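Local coordinates for cytochrome c (Rhodothermus marinus, PDB 3CP5), which carries a single covalently attached heme c and probably serves as an electron-transfer protein, at residues A15-V20 against N80-R85. Residues are numbered along the deposited sequence; the frame is centred on the assembly and turned at random.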
# COMPACT_ATOMS: atom_id res chain seq x y z
N ALA A 15 -5.60 -3.67 -11.14
CA ALA A 15 -4.83 -4.68 -11.91
C ALA A 15 -4.65 -4.19 -13.34
O ALA A 15 -3.60 -4.37 -13.94
CB ALA A 15 -5.50 -6.03 -11.81
N GLU A 16 -5.64 -3.51 -13.91
CA GLU A 16 -5.52 -2.98 -15.26
C GLU A 16 -4.54 -1.81 -15.30
O GLU A 16 -3.79 -1.73 -16.28
CB GLU A 16 -6.90 -2.51 -15.72
CG GLU A 16 -7.80 -3.68 -15.99
CD GLU A 16 -9.21 -3.28 -16.41
OE1 GLU A 16 -9.54 -2.09 -16.27
OE2 GLU A 16 -9.94 -4.18 -16.84
N ILE A 17 -4.45 -0.97 -14.28
CA ILE A 17 -3.46 0.12 -14.30
C ILE A 17 -2.05 -0.40 -14.16
O ILE A 17 -1.14 0.06 -14.86
CB ILE A 17 -3.82 1.10 -13.19
CG1 ILE A 17 -5.16 1.80 -13.44
CG2 ILE A 17 -2.74 2.13 -12.91
CD1 ILE A 17 -5.74 2.40 -12.19
N GLY A 18 -1.80 -1.39 -13.30
CA GLY A 18 -0.48 -1.95 -13.14
C GLY A 18 0.45 -1.11 -12.32
O GLY A 18 0.05 -0.04 -11.82
N PRO A 19 1.72 -1.54 -12.16
CA PRO A 19 2.33 -2.64 -12.87
C PRO A 19 1.98 -4.04 -12.42
O PRO A 19 2.07 -4.96 -13.24
CB PRO A 19 3.82 -2.43 -12.60
CG PRO A 19 3.92 -1.67 -11.32
CD PRO A 19 2.68 -0.78 -11.34
N VAL A 20 1.59 -4.24 -11.18
CA VAL A 20 1.27 -5.56 -10.67
C VAL A 20 -0.11 -5.99 -11.15
O VAL A 20 -1.02 -5.14 -11.20
CB VAL A 20 1.38 -5.55 -9.12
CG1 VAL A 20 0.89 -6.88 -8.54
CG2 VAL A 20 2.80 -5.25 -8.68
N ASN A 80 1.71 7.71 -9.15
CA ASN A 80 1.29 8.70 -10.16
C ASN A 80 0.26 8.11 -11.11
O ASN A 80 -0.75 8.73 -11.46
CB ASN A 80 2.52 9.24 -10.89
CG ASN A 80 3.58 9.83 -9.98
OD1 ASN A 80 4.78 9.51 -10.03
ND2 ASN A 80 3.11 10.76 -9.12
N GLY A 81 0.46 6.89 -11.55
CA GLY A 81 -0.54 6.26 -12.39
C GLY A 81 -1.84 5.98 -11.65
O GLY A 81 -2.91 6.12 -12.21
N MET A 82 -1.72 5.60 -10.38
CA MET A 82 -2.92 5.37 -9.59
C MET A 82 -3.68 6.66 -9.36
O MET A 82 -4.92 6.69 -9.40
CB MET A 82 -2.56 4.64 -8.28
CG MET A 82 -2.06 3.23 -8.55
SD MET A 82 -3.30 2.06 -9.19
CE MET A 82 -4.19 1.68 -7.68
N ILE A 83 -2.96 7.76 -9.12
CA ILE A 83 -3.63 9.03 -8.91
C ILE A 83 -4.28 9.47 -10.21
O ILE A 83 -5.37 10.06 -10.19
CB ILE A 83 -2.62 10.10 -8.41
CG1 ILE A 83 -2.24 9.83 -6.96
CG2 ILE A 83 -3.15 11.49 -8.65
CD1 ILE A 83 -1.00 10.48 -6.46
N GLN A 84 -3.68 9.21 -11.36
CA GLN A 84 -4.24 9.61 -12.64
C GLN A 84 -5.44 8.77 -13.06
O GLN A 84 -6.35 9.32 -13.73
CB GLN A 84 -3.15 9.46 -13.71
CG GLN A 84 -2.01 10.45 -13.62
CD GLN A 84 -0.83 10.07 -14.50
OE1 GLN A 84 -0.67 8.94 -14.97
NE2 GLN A 84 0.01 11.06 -14.72
N ARG A 85 -5.45 7.51 -12.71
CA ARG A 85 -6.45 6.61 -13.29
C ARG A 85 -7.36 5.90 -12.33
O ARG A 85 -8.38 5.31 -12.75
CB ARG A 85 -5.65 5.60 -14.16
CG ARG A 85 -4.78 6.23 -15.22
CD ARG A 85 -4.06 5.29 -16.17
NE ARG A 85 -4.85 4.12 -16.51
CZ ARG A 85 -4.41 3.02 -17.10
NH1 ARG A 85 -3.13 2.98 -17.41
NH2 ARG A 85 -5.21 1.98 -17.37
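I17, in the last turn of helix 10-17, directs its CB toward helix 79-85 and fits between M82 and R85. Its CG2, anti to the backbone N, comes within 3.8 Å of M82 SD, and the two side chains run obliquely across one another. The bend at chi2 of M82 (-68°) brings SD near I17 CD1 as well, and an unbranched thioether suits this buried spot. Where CG2 approaches, G81 has no side chain, and the CA atoms of I17 and G81 come to 7.1 Å. On the other flank, R85 slides past I17 in the opposite direction: I17 CD1 lies 3.8 Å from R85 CB, while in the conformer described I17 CG1 sits 3.6 Å above one face of the R85 guanidinium, towards its rim. No hydrogen bond crosses the contact. An alanine in place of I17 would probably open a gap between M82 SD and R85 CB. Just after the helix, G18 takes a positive phi, which favours glycine, and G18 O accepts a hydrogen bond from N78. The result is surface packing of an N-terminal helix against helix 79-85, a short helix of the cytochrome c fold that touches the heme through I83.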